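Side-chain contacts in thiosulfate sulfurtransferase YnjE (Escherichia coli, PDB 2WLR), which transfers sulfur from thiosulfate to cyanide, giving thiocyanate and sulfite, as a periplasmic monomer built from rhodanese repeats: residues 57-61 and 62-66; 93-97 and 98-102. All coordinates share one frame; numbering follows the deposited sequence.

Interactions 1 and 2 cap the start of one helix and the end of another, both within the first rhodanese repeat. Residues 57-66 open helix 61-70 after the loop that follows strand 49-50; residues 93-102, later in the chain, close helix 85-97 just before strand 103-105. Their centres lie about 13 Å apart, and they touch: R94 NH2 is 2.8 Å from M59 O, a probable hydrogen bond, while L64 CD2 packs 4.1 Å from A98 CB. One helix start is thus fastened to another helix's finish beside a four-stranded parallel sheet, away from the active-site cysteine of the third repeat.

Interaction 1: residues 57-61 and 62-66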
loop_
_atom_site.group_PDB
_atom_site.type_symbol
_atom_site.label_atom_id
_atom_site.label_comp_id
_atom_site.label_asym_id
_atom_site.label_seq_id
_atom_site.Cartn_x
_atom_site.Cartn_y
_atom_site.Cartn_z
ATOM N N ASP A 57 -15.988 11.543 8.112
ATOM C CA ASP A 57 -17.328 10.918 8.079
ATOM C C ASP A 57 -17.259 9.401 8.182
ATOM O O ASP A 57 -18.300 8.733 8.276
ATOM C CB ASP A 57 -18.108 11.354 6.819
ATOM C CG ASP A 57 -17.518 10.834 5.517
ATOM O OD1 ASP A 57 -16.435 10.218 5.505
ATOM O OD2 ASP A 57 -18.160 11.056 4.454
ATOM N N LYS A 58 -16.046 8.849 8.165
ATOM C CA LYS A 58 -15.834 7.418 8.354
ATOM C C LYS A 58 -14.997 7.118 9.584
ATOM O O LYS A 58 -14.452 6.012 9.724
ATOM C CB LYS A 58 -15.157 6.801 7.130
ATOM C CG LYS A 58 -16.051 6.821 5.891
ATOM C CD LYS A 58 -15.308 6.387 4.632
ATOM C CE LYS A 58 -14.197 7.359 4.213
ATOM N NZ LYS A 58 -14.703 8.681 3.752
HETATM N N MSE A 59 -14.850 8.096 10.458
HETATM C CA MSE A 59 -14.146 7.904 11.710
HETATM C C MSE A 59 -15.059 8.234 12.860
HETATM O O MSE A 59 -15.484 9.382 13.015
HETATM C CB MSE A 59 -12.952 8.841 11.801
HETATM C CG MSE A 59 -11.816 8.494 10.871
HETATM SE SE MSE A 59 -10.308 9.700 10.897
HETATM C CE MSE A 59 -9.489 9.259 12.499
ATOM N N SER A 60 -15.285 7.232 13.698
ATOM C CA SER A 60 -16.098 7.387 14.879
ATOM C C SER A 60 -15.309 8.124 15.945
ATOM O O SER A 60 -14.102 8.364 15.785
ATOM C CB SER A 60 -16.453 6.011 15.393
ATOM O OG SER A 60 -15.294 5.345 15.879
ATOM N N THR A 61 -15.976 8.486 17.036
ATOM C CA THR A 61 -15.275 9.028 18.210
ATOM C C THR A 61 -14.146 8.117 18.686
ATOM O O THR A 61 -13.016 8.573 18.911
ATOM C CB THR A 61 -16.282 9.244 19.345
ATOM O OG1 THR A 61 -17.233 10.206 18.914
ATOM C CG2 THR A 61 -15.615 9.728 20.650
ATOM N N GLU A 62 -14.426 6.826 18.835
ATOM C CA GLU A 62 -13.423 5.861 19.278
ATOM C C GLU A 62 -12.274 5.801 18.307
ATOM O O GLU A 62 -11.138 5.750 18.724
ATOM C CB GLU A 62 -13.993 4.439 19.494
ATOM C CG GLU A 62 -13.066 3.234 19.089
ATOM C CD GLU A 62 -12.129 2.688 20.187
ATOM O OE1 GLU A 62 -12.472 2.804 21.384
ATOM O OE2 GLU A 62 -11.050 2.096 19.857
ATOM N N GLN A 63 -12.590 5.773 17.019
ATOM C CA GLN A 63 -11.530 5.712 16.023
ATOM C C GLN A 63 -10.647 6.963 16.021
ATOM O O GLN A 63 -9.424 6.854 15.918
ATOM C CB GLN A 63 -12.109 5.469 14.654
ATOM C CG GLN A 63 -12.559 4.023 14.483
ATOM C CD GLN A 63 -13.431 3.791 13.264
ATOM O OE1 GLN A 63 -14.152 4.673 12.818
ATOM N NE2 GLN A 63 -13.396 2.559 12.748
ATOM N N LEU A 64 -11.236 8.142 16.175
ATOM C CA LEU A 64 -10.435 9.366 16.277
ATOM C C LEU A 64 -9.627 9.413 17.594
ATOM O O LEU A 64 -8.472 9.854 17.602
ATOM C CB LEU A 64 -11.285 10.625 16.122
ATOM C CG LEU A 64 -10.511 11.961 16.166
ATOM C CD1 LEU A 64 -9.374 12.040 15.134
ATOM C CD2 LEU A 64 -11.506 13.123 16.037
ATOM N N ASN A 65 -10.226 8.961 18.691
ATOM C CA ASN A 65 -9.496 8.912 19.946
ATOM C C ASN A 65 -8.311 7.966 19.812
ATOM O O ASN A 65 -7.225 8.271 20.316
ATOM C CB ASN A 65 -10.417 8.445 21.083
ATOM C CG ASN A 65 -11.382 9.513 21.537
ATOM O OD1 ASN A 65 -11.186 10.715 21.299
ATOM N ND2 ASN A 65 -12.445 9.078 22.235
ATOM N N ALA A 66 -8.537 6.816 19.201
ATOM C CA ALA A 66 -7.470 5.856 18.950
ATOM C C ALA A 66 -6.337 6.472 18.117
ATOM O O ALA A 66 -5.152 6.293 18.397
ATOM C CB ALA A 66 -8.030 4.622 18.300
HETATM O O HOH W 1 -12.709 11.581 19.355
#
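The side-chain oxygen OE1 of Q63 takes the backbone N-H of S60 on a lone pair, in its own carbonyl plane, over 2.9 Å and with a nearly straight N-H...O angle of 170°. In return, Q63 N donates to S60 OG at 3.0 Å, so each residue's side chain serves the other's backbone. S60 can do this because its OG sits between its own backbone N and carbonyl carbon (chi1 67°), turned in over the first turn of the helix. Q63, extended beyond CG, runs back alongside the serine and brings its amide to the residue preceding the helix; CG passes 3.3 Å from S60 OG on the way.

The regular backbone ladder starts at once behind this cap, with L64 N bonded to S60 O and N65 N to T61 O at 2.8 Å. T61 O has a further partner in a water, which also donates to N65 OD1 and so ties that amide to the helix backbone. The T61 and N65 side chains run abreast, with CG2 of the threonine 3.6 Å from ND2 of the asparagine.

On the buried side, the selenomethionine M59 bends at its last torsion (chi3 74°) and lies roughly perpendicular to the L64 side chain, its CE methyl resting 3.8 Å from L64 CD1. Both side chains also touch L51, and M59 reaches P336 as well. The reciprocal S60-Q63 bonds form a capping box, and the M59-L64 contact across it fits a hydrophobic staple, at the N-terminus of helix 61-70.

Interaction 2: residues 93-97 and 98-102; sequences TRLQK and AGLTH
Three backbone N-H groups, those of A98, G99 and L100, turn back to carbonyls of the last helical turn. A98 N reaches R94 O at 2.9 Å, a bond with ordinary helical spacing, though bent to 137° at the hydrogen. G99 N then meets Q96 O at 3.0 Å from above the carbonyl plane, 64° out of it and off the lone pairs. L100 N closes the wider loop on L95 O at 3.1 Å. The positive phi of G99 (110°) is what swings the chain round, a value at which a side chain would be jammed against the preceding carbonyl oxygen.

Q96 O is held a second time, by a water 2.7 Å away that also donates to L100 O and bridges the helix end to the outgoing chain. The amide of Q96 looks elsewhere, its NE2 bonding A4 O near the N-terminus, while R94 reaches back with NH1 to L56 O, beside its link to M59.

Packing follows the same fold-back. L100 lays CD1 3.4 Å from L95 O, so a leucine methyl lies against the carbonyl its own backbone is bonded to. Further down, L95 CD2 and L100 CD2 approach to 4.3 Å, a loose apolar touch between residues on either side of the turn. A98 CB rests 3.4 Å from R94 O. All three of L95, A98 and L100 also pack on I68 of helix 61-70, and L95 touches I103 of the strand that follows. Paired bonds round a positive-phi glycine, with the L95-L100 contact spanning the turn, form a Schellman motif at the C-terminus of helix 85-97.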
loop_
_atom_site.group_PDB
_atom_site.type_symbol
_atom_site.label_atom_id
_atom_site.label_comp_id
_atom_site.label_asym_id
_atom_site.label_seq_id
_atom_site.Cartn_x
_atom_site.Cartn_y
_atom_site.Cartn_z
ATOM N N THR A 93 -12.660 21.201 14.110
ATOM C CA THR A 93 -13.893 21.009 14.874
ATOM C C THR A 93 -13.909 19.629 15.517
ATOM O O THR A 93 -14.206 19.505 16.712
ATOM C CB THR A 93 -15.093 21.261 13.973
ATOM O OG1 THR A 93 -15.056 22.627 13.541
ATOM C CG2 THR A 93 -16.411 21.013 14.703
ATOM N N ARG A 94 -13.542 18.588 14.772
ATOM C CA ARG A 94 -13.445 17.244 15.319
ATOM C C ARG A 94 -12.374 17.143 16.405
ATOM O O ARG A 94 -12.574 16.471 17.428
ATOM C CB ARG A 94 -13.224 16.173 14.234
ATOM C CG ARG A 94 -14.481 15.807 13.430
ATOM C CD ARG A 94 -15.545 15.067 14.236
ATOM N NE ARG A 94 -15.099 13.780 14.717
ATOM C CZ ARG A 94 -15.099 12.641 14.036
ATOM N NH1 ARG A 94 -15.492 12.586 12.774
ATOM N NH2 ARG A 94 -14.682 11.540 14.641
ATOM N N LEU A 95 -11.234 17.806 16.199
ATOM C CA LEU A 95 -10.176 17.707 17.205
ATOM C C LEU A 95 -10.558 18.439 18.484
ATOM O O LEU A 95 -10.180 18.011 19.576
ATOM C CB LEU A 95 -8.841 18.217 16.646
ATOM C CG LEU A 95 -8.236 17.337 15.565
ATOM C CD1 LEU A 95 -6.993 18.038 15.075
ATOM C CD2 LEU A 95 -7.892 15.946 16.006
ATOM N N GLN A 96 -11.247 19.563 18.360
ATOM C CA GLN A 96 -11.764 20.275 19.546
ATOM C C GLN A 96 -12.708 19.383 20.346
ATOM O O GLN A 96 -12.567 19.260 21.559
ATOM C CB GLN A 96 -12.498 21.557 19.144
ATOM C CG GLN A 96 -11.587 22.669 18.644
ATOM C CD GLN A 96 -12.352 23.857 18.083
ATOM O OE1 GLN A 96 -13.523 23.751 17.707
ATOM N NE2 GLN A 96 -11.683 24.988 17.993
ATOM N N LYS A 97 -13.628 18.729 19.659
ATOM C CA LYS A 97 -14.590 17.840 20.320
ATOM C C LYS A 97 -13.891 16.611 20.907
ATOM O O LYS A 97 -14.384 16.022 21.878
ATOM C CB LYS A 97 -15.708 17.462 19.357
ATOM C CG LYS A 97 -16.643 18.616 19.054
ATOM C CD LYS A 97 -17.470 18.346 17.806
ATOM C CE LYS A 97 -18.309 19.539 17.361
ATOM N NZ LYS A 97 -19.088 19.227 16.107
ATOM N N ALA A 98 -12.735 16.239 20.346
ATOM C CA ALA A 98 -11.912 15.151 20.888
ATOM C C ALA A 98 -11.096 15.555 22.118
ATOM O O ALA A 98 -10.490 14.715 22.741
ATOM C CB ALA A 98 -10.968 14.601 19.792
ATOM N N GLY A 99 -11.033 16.843 22.434
ATOM C CA GLY A 99 -10.352 17.289 23.636
ATOM C C GLY A 99 -9.048 18.055 23.467
ATOM O O GLY A 99 -8.457 18.483 24.465
ATOM N N LEU A 100 -8.570 18.240 22.238
ATOM C CA LEU A 100 -7.287 18.926 22.053
ATOM C C LEU A 100 -7.497 20.392 22.317
ATOM O O LEU A 100 -8.450 20.966 21.789
ATOM C CB LEU A 100 -6.734 18.728 20.643
ATOM C CG LEU A 100 -6.182 17.339 20.400
ATOM C CD1 LEU A 100 -7.305 16.373 20.304
ATOM C CD2 LEU A 100 -5.304 17.266 19.127
ATOM N N THR A 101 -6.615 20.995 23.120
ATOM C CA THR A 101 -6.840 22.369 23.614
ATOM C C THR A 101 -6.019 23.469 22.945
ATOM O O THR A 101 -6.239 24.648 23.209
ATOM C CB THR A 101 -6.615 22.440 25.146
ATOM O OG1 THR A 101 -5.256 22.164 25.437
ATOM C CG2 THR A 101 -7.485 21.404 25.871
ATOM N N HIS A 102 -5.099 23.109 22.056
ATOM C CA HIS A 102 -4.224 24.111 21.459
ATOM C C HIS A 102 -4.093 23.843 19.961
ATOM O O HIS A 102 -3.131 23.200 19.555
ATOM C CB HIS A 102 -2.851 24.040 22.128
ATOM C CG HIS A 102 -1.966 25.199 21.805
ATOM N ND1 HIS A 102 -2.062 25.903 20.623
ATOM C CD2 HIS A 102 -0.937 25.750 22.491
ATOM C CE1 HIS A 102 -1.151 26.861 20.607
ATOM N NE2 HIS A 102 -0.456 26.791 21.727
HETATM O O HOH W 2 -11.030 20.753 23.276
#